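Local coordinates for protein ribosomal RNA small subunit methyltransferase E (Thermotoga maritima, PDB 1Z85) that probably methylates the N3 position of a specific uridine in 16S rRNA of the assembled 30S ribosomal subunit, using S-adenosyl-L-methionine as methyl donor, at residues B[16-21]-B[145-150]; B[93-98]-B[187-192]; B[105-110]-B[133-138]; B[116-119]-B[124-127]. All blocks are in the same frame, centred on the assembly; numbering follows the deposited sequence.

Interaction 1. Residues B[16-21]-B[145-150]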
loop_
_atom_site.group_PDB
_atom_site.type_symbol
_atom_site.label_atom_id
_atom_site.label_comp_id
_atom_site.label_asym_id
_atom_site.label_seq_id
_atom_site.Cartn_x
_atom_site.Cartn_y
_atom_site.Cartn_z
ATOM N N LEU B 16 -1.720 19.714 -13.087
ATOM C CA LEU B 16 -2.639 19.391 -14.183
ATOM C C LEU B 16 -4.090 19.582 -13.731
ATOM O O LEU B 16 -4.573 18.855 -12.840
ATOM C CB LEU B 16 -2.439 17.946 -14.658
ATOM C CG LEU B 16 -3.428 17.374 -15.701
ATOM C CD1 LEU B 16 -3.275 18.001 -17.062
ATOM C CD2 LEU B 16 -3.316 15.836 -15.828
ATOM N N PHE B 17 -4.784 20.511 -14.395
ATOM C CA PHE B 17 -6.163 20.864 -14.078
ATOM C C PHE B 17 -7.145 20.034 -14.920
ATOM O O PHE B 17 -6.740 19.319 -15.850
ATOM C CB PHE B 17 -6.353 22.377 -14.276
ATOM C CG PHE B 17 -5.379 23.197 -13.465
ATOM C CD1 PHE B 17 -5.554 23.346 -12.093
ATOM C CD2 PHE B 17 -4.238 23.738 -14.053
ATOM C CE1 PHE B 17 -4.633 24.066 -11.327
ATOM C CE2 PHE B 17 -3.303 24.478 -13.289
ATOM C CZ PHE B 17 -3.502 24.634 -11.932
ATOM N N TYR B 18 -8.427 20.125 -14.569
ATOM C CA TYR B 18 -9.475 19.319 -15.181
ATOM C C TYR B 18 -10.651 20.193 -15.579
ATOM O O TYR B 18 -11.165 20.936 -14.775
ATOM C CB TYR B 18 -9.972 18.252 -14.191
ATOM C CG TYR B 18 -11.273 17.649 -14.654
ATOM C CD1 TYR B 18 -11.290 16.664 -15.659
ATOM C CD2 TYR B 18 -12.489 18.103 -14.156
ATOM C CE1 TYR B 18 -12.484 16.128 -16.116
ATOM C CE2 TYR B 18 -13.707 17.568 -14.626
ATOM C CZ TYR B 18 -13.689 16.586 -15.579
ATOM O OH TYR B 18 -14.861 16.088 -16.020
ATOM N N GLY B 19 -11.105 20.082 -16.818
ATOM C CA GLY B 19 -12.207 20.897 -17.289
ATOM C C GLY B 19 -12.839 20.281 -18.494
ATOM O O GLY B 19 -12.497 19.161 -18.862
ATOM N N THR B 20 -13.759 21.043 -19.098
ATOM C CA THR B 20 -14.522 20.629 -20.269
ATOM C C THR B 20 -14.120 21.466 -21.459
ATOM O O THR B 20 -14.224 22.685 -21.421
ATOM C CB THR B 20 -16.020 20.852 -20.034
ATOM O OG1 THR B 20 -16.403 20.224 -18.811
ATOM C CG2 THR B 20 -16.836 20.271 -21.168
ATOM N N ALA B 21 -13.680 20.811 -22.524
ATOM C CA ALA B 21 -13.240 21.528 -23.719
ATOM C C ALA B 21 -14.425 21.700 -24.639
ATOM O O ALA B 21 -15.204 20.764 -24.817
ATOM C CB ALA B 21 -12.135 20.771 -24.428
ATOM N N TYR B 145 -4.773 10.822 -18.090
ATOM C CA TYR B 145 -5.569 11.644 -18.985
ATOM C C TYR B 145 -6.909 11.019 -19.342
ATOM O O TYR B 145 -7.876 11.744 -19.663
ATOM C CB TYR B 145 -4.775 11.973 -20.262
ATOM C CG TYR B 145 -3.601 12.850 -19.956
ATOM C CD1 TYR B 145 -2.396 12.305 -19.533
ATOM C CD2 TYR B 145 -3.698 14.225 -20.055
ATOM C CE1 TYR B 145 -1.298 13.117 -19.235
ATOM C CE2 TYR B 145 -2.614 15.047 -19.761
ATOM C CZ TYR B 145 -1.421 14.485 -19.349
ATOM O OH TYR B 145 -0.359 15.282 -19.032
ATOM N N LEU B 146 -6.957 9.689 -19.308
ATOM C CA LEU B 146 -8.189 8.958 -19.560
ATOM C C LEU B 146 -8.623 8.368 -18.233
ATOM O O LEU B 146 -7.987 7.479 -17.718
ATOM C CB LEU B 146 -7.984 7.872 -20.637
ATOM C CG LEU B 146 -9.210 6.972 -20.910
ATOM C CD1 LEU B 146 -10.408 7.720 -21.514
ATOM C CD2 LEU B 146 -8.867 5.805 -21.806
ATOM N N PHE B 147 -9.698 8.899 -17.665
ATOM C CA PHE B 147 -10.101 8.550 -16.293
ATOM C C PHE B 147 -10.822 7.203 -16.380
ATOM O O PHE B 147 -11.475 6.957 -17.395
ATOM C CB PHE B 147 -11.086 9.623 -15.739
ATOM C CG PHE B 147 -10.470 10.999 -15.447
ATOM C CD1 PHE B 147 -9.137 11.281 -15.679
ATOM C CD2 PHE B 147 -11.265 12.015 -14.959
ATOM C CE1 PHE B 147 -8.607 12.553 -15.430
ATOM C CE2 PHE B 147 -10.739 13.300 -14.692
ATOM C CZ PHE B 147 -9.422 13.554 -14.918
ATOM N N PRO B 148 -10.768 6.352 -15.311
ATOM C CA PRO B 148 -11.682 5.224 -15.262
ATOM C C PRO B 148 -13.138 5.688 -15.212
ATOM O O PRO B 148 -13.442 6.745 -14.655
ATOM C CB PRO B 148 -11.321 4.503 -13.949
ATOM C CG PRO B 148 -10.667 5.536 -13.114
ATOM C CD PRO B 148 -9.943 6.413 -14.099
ATOM N N LYS B 149 -14.014 4.880 -15.804
ATOM C CA LYS B 149 -15.430 5.078 -15.717
ATOM C C LYS B 149 -15.890 4.521 -14.379
ATOM O O LYS B 149 -15.218 3.675 -13.829
ATOM C CB LYS B 149 -16.163 4.327 -16.841
ATOM C CG LYS B 149 -15.600 4.450 -18.245
ATOM C CD LYS B 149 -15.438 5.876 -18.746
ATOM C CE LYS B 149 -15.028 5.890 -20.248
ATOM N NZ LYS B 149 -14.483 7.208 -20.737
ATOM N N VAL B 150 -17.018 5.028 -13.856
ATOM C CA VAL B 150 -17.658 4.521 -12.631
ATOM C C VAL B 150 -19.119 4.179 -12.937
ATOM O O VAL B 150 -19.756 4.864 -13.703
ATOM C CB VAL B 150 -17.566 5.515 -11.433
ATOM C CG1 VAL B 150 -16.066 5.772 -11.041
ATOM C CG2 VAL B 150 -18.288 6.803 -11.736
#

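Interaction 2. Residues B[93-98]-B[187-192]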
loop_
_atom_site.group_PDB
_atom_site.type_symbol
_atom_site.label_atom_id
_atom_site.label_comp_id
_atom_site.label_asym_id
_atom_site.label_seq_id
_atom_site.Cartn_x
_atom_site.Cartn_y
_atom_site.Cartn_z
ATOM N N ILE B 93 -19.393 -0.937 -1.732
ATOM C CA ILE B 93 -19.972 0.243 -1.126
ATOM C C ILE B 93 -19.979 0.018 0.386
ATOM O O ILE B 93 -20.762 -0.764 0.898
ATOM C CB ILE B 93 -21.380 0.527 -1.641
ATOM C CG1 ILE B 93 -21.330 0.898 -3.127
ATOM C CG2 ILE B 93 -22.004 1.641 -0.872
ATOM C CD1 ILE B 93 -22.709 0.873 -3.827
ATOM N N GLY B 94 -19.029 0.674 1.067
ATOM C CA GLY B 94 -18.794 0.482 2.504
ATOM C C GLY B 94 -18.329 1.779 3.151
ATOM O O GLY B 94 -18.632 2.859 2.653
ATOM N N ARG B 95 -17.666 1.683 4.288
ATOM C CA ARG B 95 -17.218 2.855 4.999
ATOM C C ARG B 95 -16.401 3.714 4.091
ATOM O O ARG B 95 -15.534 3.199 3.323
ATOM C CB ARG B 95 -16.409 2.456 6.239
ATOM C CG ARG B 95 -17.313 1.912 7.316
ATOM C CD ARG B 95 -16.599 1.720 8.632
ATOM N NE ARG B 95 -15.486 0.776 8.515
ATOM C CZ ARG B 95 -14.205 1.125 8.651
ATOM N NH1 ARG B 95 -13.880 2.374 8.919
ATOM N NH2 ARG B 95 -13.242 0.221 8.545
ATOM N N TRP B 96 -16.632 5.016 4.166
ATOM C CA TRP B 96 -16.057 5.920 3.171
ATOM C C TRP B 96 -14.529 5.872 3.070
ATOM O O TRP B 96 -13.946 5.967 2.004
ATOM C CB TRP B 96 -16.559 7.346 3.394
ATOM C CG TRP B 96 -15.932 8.286 2.441
ATOM C CD1 TRP B 96 -15.044 9.283 2.742
ATOM C CD2 TRP B 96 -16.089 8.282 1.014
ATOM N NE1 TRP B 96 -14.660 9.929 1.575
ATOM C CE2 TRP B 96 -15.269 9.320 0.501
ATOM C CE3 TRP B 96 -16.865 7.518 0.119
ATOM C CZ2 TRP B 96 -15.190 9.610 -0.876
ATOM C CZ3 TRP B 96 -16.774 7.784 -1.254
ATOM C CH2 TRP B 96 -15.954 8.837 -1.736
ATOM N N GLU B 97 -13.860 5.726 4.187
ATOM C CA GLU B 97 -12.394 5.727 4.194
ATOM C C GLU B 97 -11.831 4.515 3.394
ATOM O O GLU B 97 -10.777 4.615 2.711
ATOM C CB GLU B 97 -11.936 5.708 5.648
ATOM C CG GLU B 97 -12.886 6.672 6.570
ATOM C CD GLU B 97 -14.152 5.986 7.288
ATOM O OE1 GLU B 97 -14.004 5.411 8.403
ATOM O OE2 GLU B 97 -15.313 6.084 6.782
ATOM N N ARG B 98 -12.535 3.372 3.452
ATOM C CA ARG B 98 -12.137 2.197 2.666
ATOM C C ARG B 98 -12.456 2.442 1.205
ATOM O O ARG B 98 -11.633 2.146 0.361
ATOM C CB ARG B 98 -12.871 0.952 3.130
ATOM C CG ARG B 98 -12.322 0.411 4.416
ATOM C CD ARG B 98 -13.257 -0.597 5.073
ATOM N NE ARG B 98 -13.165 -1.921 4.474
ATOM C CZ ARG B 98 -12.393 -2.909 4.921
ATOM N NH1 ARG B 98 -11.550 -2.747 5.945
ATOM N NH2 ARG B 98 -12.447 -4.062 4.299
ATOM N N GLY B 187 -13.749 -7.967 -1.917
ATOM C CA GLY B 187 -14.800 -8.339 -0.976
ATOM C C GLY B 187 -15.148 -7.282 0.057
ATOM O O GLY B 187 -14.340 -6.373 0.359
ATOM N N PRO B 188 -16.361 -7.387 0.620
ATOM C CA PRO B 188 -16.805 -6.422 1.612
ATOM C C PRO B 188 -16.164 -6.604 3.006
ATOM O O PRO B 188 -15.686 -7.678 3.359
ATOM C CB PRO B 188 -18.310 -6.662 1.667
ATOM C CG PRO B 188 -18.459 -8.107 1.387
ATOM C CD PRO B 188 -17.363 -8.434 0.386
ATOM N N GLU B 189 -16.175 -5.538 3.801
ATOM C CA GLU B 189 -15.574 -5.578 5.127
ATOM C C GLU B 189 -16.149 -6.649 6.074
ATOM O O GLU B 189 -15.410 -7.309 6.769
ATOM C CB GLU B 189 -15.659 -4.193 5.754
ATOM C CG GLU B 189 -14.978 -4.090 7.115
ATOM C CD GLU B 189 -15.098 -2.718 7.744
ATOM O OE1 GLU B 189 -15.912 -1.871 7.286
ATOM O OE2 GLU B 189 -14.362 -2.506 8.727
ATOM N N GLY B 190 -17.458 -6.856 6.069
ATOM C CA GLY B 190 -18.077 -7.848 6.954
ATOM C C GLY B 190 -18.071 -9.260 6.385
ATOM O O GLY B 190 -18.638 -10.163 6.991
ATOM N N GLY B 191 -17.459 -9.458 5.214
ATOM C CA GLY B 191 -17.342 -10.790 4.601
ATOM C C GLY B 191 -18.452 -11.071 3.609
ATOM O O GLY B 191 -19.507 -10.436 3.651
ATOM N N PHE B 192 -18.196 -11.991 2.683
ATOM C CA PHE B 192 -19.265 -12.499 1.819
ATOM C C PHE B 192 -20.301 -13.260 2.683
ATOM O O PHE B 192 -19.958 -13.959 3.625
ATOM C CB PHE B 192 -18.721 -13.435 0.722
ATOM C CG PHE B 192 -17.704 -12.794 -0.205
ATOM C CD1 PHE B 192 -18.063 -11.754 -1.035
ATOM C CD2 PHE B 192 -16.405 -13.276 -0.274
ATOM C CE1 PHE B 192 -17.128 -11.160 -1.902
ATOM C CE2 PHE B 192 -15.494 -12.719 -1.148
ATOM C CZ PHE B 192 -15.847 -11.637 -1.942
HETATM O O HOH W 1 -17.250 -1.092 5.223
HETATM O O HOH W 2 -13.667 -4.061 1.856
#

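Interaction 3. Residues B[105-110]-B[133-138]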
loop_
_atom_site.group_PDB
_atom_site.type_symbol
_atom_site.label_atom_id
_atom_site.label_comp_id
_atom_site.label_asym_id
_atom_site.label_seq_id
_atom_site.Cartn_x
_atom_site.Cartn_y
_atom_site.Cartn_z
ATOM N N LYS B 105 -6.745 3.914 -5.499
ATOM C CA LYS B 105 -5.864 2.825 -5.974
ATOM C C LYS B 105 -6.225 2.323 -7.309
ATOM O O LYS B 105 -5.351 2.007 -8.104
ATOM C CB LYS B 105 -5.866 1.677 -4.971
ATOM C CG LYS B 105 -4.816 1.833 -3.843
ATOM C CD LYS B 105 -4.684 3.274 -3.374
ATOM C CE LYS B 105 -3.284 3.662 -3.076
ATOM N NZ LYS B 105 -3.131 5.165 -2.931
ATOM N N CYS B 106 -7.510 2.231 -7.598
ATOM C CA CYS B 106 -7.939 1.900 -8.964
ATOM C C CYS B 106 -7.458 2.886 -10.035
ATOM O O CYS B 106 -7.061 2.489 -11.129
ATOM C CB CYS B 106 -9.458 1.841 -9.039
ATOM S SG CYS B 106 -10.188 0.357 -8.352
ATOM N N VAL B 107 -7.512 4.181 -9.751
ATOM C CA VAL B 107 -6.920 5.184 -10.674
ATOM C C VAL B 107 -5.454 4.931 -10.820
ATOM O O VAL B 107 -4.913 4.858 -11.916
ATOM C CB VAL B 107 -7.105 6.648 -10.144
ATOM C CG1 VAL B 107 -6.481 7.665 -11.063
ATOM C CG2 VAL B 107 -8.573 6.970 -9.923
ATOM N N GLU B 108 -4.796 4.815 -9.688
ATOM C CA GLU B 108 -3.378 4.652 -9.640
ATOM C C GLU B 108 -2.820 3.461 -10.393
ATOM O O GLU B 108 -1.775 3.555 -11.006
ATOM C CB GLU B 108 -2.945 4.511 -8.177
ATOM C CG GLU B 108 -1.688 5.150 -7.924
ATOM C CD GLU B 108 -1.139 4.878 -6.543
ATOM O OE1 GLU B 108 -1.925 4.789 -5.580
ATOM O OE2 GLU B 108 0.100 4.779 -6.463
ATOM N N LEU B 109 -3.506 2.339 -10.284
ATOM C CA LEU B 109 -3.076 1.048 -10.805
ATOM C C LEU B 109 -3.611 0.725 -12.188
ATOM O O LEU B 109 -3.606 -0.448 -12.616
ATOM C CB LEU B 109 -3.499 -0.086 -9.838
ATOM C CG LEU B 109 -2.843 0.035 -8.444
ATOM C CD1 LEU B 109 -3.415 -0.941 -7.449
ATOM C CD2 LEU B 109 -1.340 -0.147 -8.563
ATOM N N GLY B 110 -4.088 1.728 -12.891
ATOM C CA GLY B 110 -4.485 1.530 -14.271
ATOM C C GLY B 110 -5.777 0.770 -14.533
ATOM O O GLY B 110 -6.025 0.312 -15.650
ATOM N N ILE B 133 -15.434 12.808 -8.100
ATOM C CA ILE B 133 -14.435 13.751 -7.582
ATOM C C ILE B 133 -13.158 13.048 -7.084
ATOM O O ILE B 133 -12.047 13.573 -7.225
ATOM C CB ILE B 133 -15.047 14.642 -6.477
ATOM C CG1 ILE B 133 -16.083 15.581 -7.114
ATOM C CG2 ILE B 133 -13.973 15.486 -5.740
ATOM C CD1 ILE B 133 -16.954 16.245 -6.107
ATOM N N VAL B 134 -13.301 11.876 -6.471
ATOM C CA VAL B 134 -12.144 11.174 -5.916
ATOM C C VAL B 134 -11.306 10.726 -7.102
ATOM O O VAL B 134 -10.088 10.849 -7.089
ATOM C CB VAL B 134 -12.556 9.908 -5.069
ATOM C CG1 VAL B 134 -11.318 9.138 -4.629
ATOM C CG2 VAL B 134 -13.347 10.275 -3.836
ATOM N N VAL B 135 -11.964 10.172 -8.119
ATOM C CA VAL B 135 -11.292 9.820 -9.385
ATOM C C VAL B 135 -10.580 11.009 -10.053
ATOM O O VAL B 135 -9.409 10.946 -10.429
ATOM C CB VAL B 135 -12.321 9.229 -10.382
ATOM C CG1 VAL B 135 -11.745 9.200 -11.792
ATOM C CG2 VAL B 135 -12.757 7.847 -9.894
ATOM N N ARG B 136 -11.292 12.104 -10.188
ATOM C CA ARG B 136 -10.700 13.301 -10.755
ATOM C C ARG B 136 -9.444 13.697 -9.973
ATOM O O ARG B 136 -8.411 13.932 -10.538
ATOM C CB ARG B 136 -11.725 14.426 -10.727
ATOM C CG ARG B 136 -11.218 15.702 -11.324
ATOM C CD ARG B 136 -11.729 16.919 -10.596
ATOM N NE ARG B 136 -13.153 17.056 -10.825
ATOM C CZ ARG B 136 -13.817 18.207 -10.872
ATOM N NH1 ARG B 136 -13.208 19.388 -10.706
ATOM N NH2 ARG B 136 -15.121 18.161 -11.106
ATOM N N GLU B 137 -9.544 13.821 -8.661
ATOM C CA GLU B 137 -8.427 14.384 -7.903
ATOM C C GLU B 137 -7.246 13.437 -7.975
ATOM O O GLU B 137 -6.138 13.877 -8.163
ATOM C CB GLU B 137 -8.816 14.697 -6.440
ATOM C CG GLU B 137 -9.872 15.863 -6.286
ATOM C CD GLU B 137 -9.396 17.257 -6.793
ATOM O OE1 GLU B 137 -8.256 17.405 -7.281
ATOM O OE2 GLU B 137 -10.167 18.225 -6.708
ATOM N N ALA B 138 -7.496 12.138 -7.873
ATOM C CA ALA B 138 -6.427 11.122 -8.033
ATOM C C ALA B 138 -5.767 11.142 -9.408
ATOM O O ALA B 138 -4.535 11.131 -9.531
ATOM C CB ALA B 138 -6.969 9.722 -7.748
#

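Interaction 4. Residues B[116-119]-B[124-127]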
loop_
_atom_site.group_PDB
_atom_site.type_symbol
_atom_site.label_atom_id
_atom_site.label_comp_id
_atom_site.label_asym_id
_atom_site.label_seq_id
_atom_site.Cartn_x
_atom_site.Cartn_y
_atom_site.Cartn_z
ATOM N N PHE B 116 -19.484 -0.189 -8.505
ATOM C CA PHE B 116 -19.853 -0.107 -7.091
ATOM C C PHE B 116 -20.985 -1.047 -6.744
ATOM O O PHE B 116 -22.113 -0.875 -7.207
ATOM C CB PHE B 116 -20.209 1.347 -6.750
ATOM C CG PHE B 116 -19.039 2.249 -6.806
ATOM C CD1 PHE B 116 -17.995 2.062 -5.935
ATOM C CD2 PHE B 116 -18.963 3.260 -7.726
ATOM C CE1 PHE B 116 -16.921 2.889 -5.982
ATOM C CE2 PHE B 116 -17.863 4.100 -7.770
ATOM C CZ PHE B 116 -16.875 3.925 -6.923
ATOM N N HIS B 117 -20.696 -2.005 -5.870
ATOM C CA HIS B 117 -21.691 -2.951 -5.409
ATOM C C HIS B 117 -21.893 -2.923 -3.870
ATOM O O HIS B 117 -20.972 -2.863 -3.088
ATOM C CB HIS B 117 -21.308 -4.371 -5.920
ATOM C CG HIS B 117 -22.366 -5.413 -5.687
ATOM N ND1 HIS B 117 -22.230 -6.405 -4.734
ATOM C CD2 HIS B 117 -23.573 -5.614 -6.269
ATOM C CE1 HIS B 117 -23.323 -7.156 -4.724
ATOM N NE2 HIS B 117 -24.133 -6.730 -5.679
ATOM N N LYS B 118 -23.133 -2.933 -3.459
ATOM C CA LYS B 118 -23.475 -3.046 -2.068
ATOM C C LYS B 118 -23.694 -4.549 -1.727
ATOM O O LYS B 118 -24.727 -5.177 -2.064
ATOM C CB LYS B 118 -24.729 -2.206 -1.811
ATOM C CG LYS B 118 -25.128 -1.921 -0.331
ATOM C CD LYS B 118 -26.694 -1.705 -0.326
ATOM C CE LYS B 118 -27.276 -1.072 0.946
ATOM N NZ LYS B 118 -28.494 -0.180 0.677
ATOM N N PHE B 119 -22.715 -5.128 -1.040
ATOM C CA PHE B 119 -22.790 -6.557 -0.664
ATOM C C PHE B 119 -23.827 -6.701 0.420
ATOM O O PHE B 119 -24.217 -5.693 1.038
ATOM C CB PHE B 119 -21.422 -7.080 -0.236
ATOM C CG PHE B 119 -20.434 -7.191 -1.386
ATOM C CD1 PHE B 119 -19.722 -6.071 -1.837
ATOM C CD2 PHE B 119 -20.228 -8.390 -2.024
ATOM C CE1 PHE B 119 -18.843 -6.150 -2.892
ATOM C CE2 PHE B 119 -19.331 -8.479 -3.080
ATOM C CZ PHE B 119 -18.636 -7.354 -3.515
ATOM N N HIS B 124 -24.312 0.577 3.597
ATOM C CA HIS B 124 -23.836 1.833 3.114
ATOM C C HIS B 124 -24.386 2.156 1.737
ATOM O O HIS B 124 -25.019 1.340 1.089
ATOM C CB HIS B 124 -22.300 1.899 3.086
ATOM C CG HIS B 124 -21.674 1.993 4.429
ATOM N ND1 HIS B 124 -21.357 0.882 5.191
ATOM C CD2 HIS B 124 -21.398 3.060 5.199
ATOM C CE1 HIS B 124 -20.847 1.282 6.339
ATOM N NE2 HIS B 124 -20.860 2.591 6.368
ATOM N N GLU B 125 -24.192 3.414 1.367
ATOM C CA GLU B 125 -24.541 3.956 0.070
ATOM C C GLU B 125 -23.351 4.756 -0.364
ATOM O O GLU B 125 -22.549 5.167 0.472
ATOM C CB GLU B 125 -25.764 4.885 0.150
ATOM C CG GLU B 125 -27.110 4.270 0.666
ATOM C CD GLU B 125 -27.770 3.193 -0.293
ATOM O OE1 GLU B 125 -27.637 3.260 -1.528
ATOM O OE2 GLU B 125 -28.448 2.251 0.214
ATOM N N ILE B 126 -23.266 5.010 -1.658
ATOM C CA ILE B 126 -22.270 5.902 -2.247
ATOM C C ILE B 126 -22.939 6.940 -3.128
ATOM O O ILE B 126 -23.916 6.629 -3.859
ATOM C CB ILE B 126 -21.172 5.126 -3.040
ATOM C CG1 ILE B 126 -20.025 6.042 -3.463
ATOM C CG2 ILE B 126 -21.694 4.416 -4.247
ATOM C CD1 ILE B 126 -18.837 5.228 -3.880
ATOM N N SER B 127 -22.423 8.166 -3.050
ATOM C CA SER B 127 -22.748 9.225 -4.017
ATOM C C SER B 127 -21.797 9.105 -5.232
ATOM O O SER B 127 -20.574 9.265 -5.113
ATOM C CB SER B 127 -22.583 10.609 -3.410
ATOM O OG SER B 127 -22.662 11.629 -4.440
#

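Interaction 1. Residues B[16-21]-B[145-150]
Tyr18 swings its ring out to Phe147 with CG anti to the backbone N (chi1 165°), while Phe147 comes to meet it with CG anti to its own carbonyl carbon (chi1 -70°). The two rings are tilted by 30° and slid well apart, their centroids 5.5 Å from each other, so they touch along CD1 and CE1 of Tyr18 and CE2 and CZ of Phe147 rather than overlapping as a full stack. The tightest approach is Tyr18 CD1 to Phe147 CE2 at 3.5 Å. Beside this pair, Leu16 meets the ring of Tyr145. CD2 of Leu16 lies over one face, and CD1 and CD2 of Leu16 each stand 4.1 Å from Tyr145 CE2, a looser apolar contact. The phenol is held at its far end, where Tyr145 OH is hydrogen-bonded to Glu48 of strand 46-50. No hydrogen bond links the two segments directly. Arg136 and Lys140 of helix 128-142 also touch Tyr18, and Ala139 touches Phe147. The contact is an interdomain seam of the RsmE family, where strand 16-22 of the N-terminal PUA-like sheet meets the chain entering strand 149-152 of the SPOUT methyltransferase domain.

Interaction 2. Residues B[93-98]-B[187-192]
Arg95 grips the carboxylate of Glu189 side-on with two nitrogens, one to each oxygen. Arg95 NE donates to the syn lone pair of Glu189 OE1 at 2.9 Å, and NH2 of Arg95 donates to Glu189 OE2 at 3.0 Å. Both oxygens lie near the guanidinium plane, but the carboxylate is turned 45° against it, and OE2 is approached from above its own plane. Water 1 adds a third hold, accepting from Arg95 N and donating to Glu189 OE1 (2.6 Å from the water oxygen). On its other flank, Arg95 NH1 forms a salt bridge to Glu97 OE1 at 3.1 Å, so this guanidinium is shared between two acids.

Arg98 uses a face instead. Its guanidinium lies almost parallel to the carboxylate plane, with CG of Glu189 3.6 Å above its centre; the pairing of Arg98 NE with Glu189 OE1 is long and purely one of charges, since no N-H points at the oxygen. Water 2 bridges Arg98 NH2 to Gly187 O, and Phe216 makes a cation-pi contact with the same arginine. The extended chain of Glu189 (chi1 -176°) carries its carboxylate past the face of Arg98 to the edge of Arg95. A leucine in place of Arg95 would probably leave Glu189 without its two-point partner, freer to turn, and Glu97 without this mate.

Arg95 is the N-cap residue of helix 96-108, and Glu189 is the first of the two central residues of the type I turn Pro188-Gly191. The network thus joins two loops beyond the C-terminal ends of neighbouring parallel strands, 87-92 and 182-186, in the alpha/beta-knot SPOUT domain.

Interaction 3. Residues B[105-110]-B[133-138]
Helix-helix packing inside the SPOUT methyltransferase domain brings the C-terminal end of helix 96-108 against the middle of helix 128-142, with Val107 set against Val135 and Ala138. The two backbones come close here, Val107 CA lying 6.5 Å from Val135 CA, a spacing that the small alanine and the branched valines can fill. Val107 does most of the touching. CG1 is anti to the backbone N (chi1 179°), which leaves CG2 beside that nitrogen and turns both methyls to the second helix. CG2 of Val107 reaches the CB of Ala138 at 3.9 Å and lies 4.0 Å from Val135 CA, so it rests partly on backbone. Its contact with the side chain of Val135 is looser, CG2 to CG2 at 4.3 Å. The other methyl, CG1 of Val107, lies as close to Ala138 CB, 3.9 Å, so the two branches straddle that methyl. With both methyls gone, an alanine here would probably leave a gap beside Ala138 and Val135.

No hydrogen bond crosses the contact, which is buried and apolar. Helix 96-108 ends immediately afterwards in a Schellman motif with Gly110, at positive phi, as its C-prime residue. On the Val135 side the packing continues to Phe147 and Pro148, which lead into strand 149-152, and Ile103 touches both Val134 and Val135 one turn earlier on helix 96-108. Glu108, on another face of the helix, reaches the second subunit, where its OE2 is hydrogen-bonded to Thr218 OG1 and Arg215 N of that chain, placing this helix end between helix 128-142 and the dimer interface.

Interaction 4. Residues B[116-119]-B[124-127]
Apolar packing centres on Ile126, whose CD1 methyl sits over one face of the Phe116 ring in a CH-pi contact. The methyl is 3.8 Å from the ring centroid and 14° off the normal; its nearest ring atom is Phe116 CE1, at 3.7 Å from Ile126 CD1. Ile126 reaches there with an extended chain, CG1 anti to the backbone N (chi1 -171°) and the next torsion also near 180°, so that the methyl meets the ring at the end of a straight arm.

The charged contact lies at the exposed end. Lys118 NZ forms a salt bridge with OE2 of Glu125, modelled very short at 2.5 Å, a length to be read with caution on side chains that also touch crystal neighbours. Glu125 starts out away from Lys118 but folds back through a bend at chi2 (-67°). The aliphatic part of Lys118 runs past the backbone of the facing segment, with CE 3.3 Å from His124 O.

Phe116 lies on strand 113-117, between strands 87-92 and 149-152 of the parallel sheet. Its ring and Ile126 both also pack on Ile93 and on Ala131 of helix 128-142, just ahead of which Ser127 takes the N-cap position.

From the N terminus, strand 16-22 of the PUA-like domain is met by 145-150 in interaction 1, which closes the longest loop, enclosing interactions 3 and 4. Interaction 2 begins within that loop, at 93-98, but closes beyond it at 187-192, so the two cross; it too encloses interactions 3 and 4. Interaction 3 pairs helices 96-108 and 128-142, and interaction 4 is nested inside it, closing the short loop after strand 113-117. Val135 and Arg136 touch Phe147, linking interactions 1 and 3, while Trp96 packs on Val134 between interactions 2 and 3. Ile93 and Pro188 join interaction 2 to interaction 4, and Val150 reaches Phe116 across neighbouring strands.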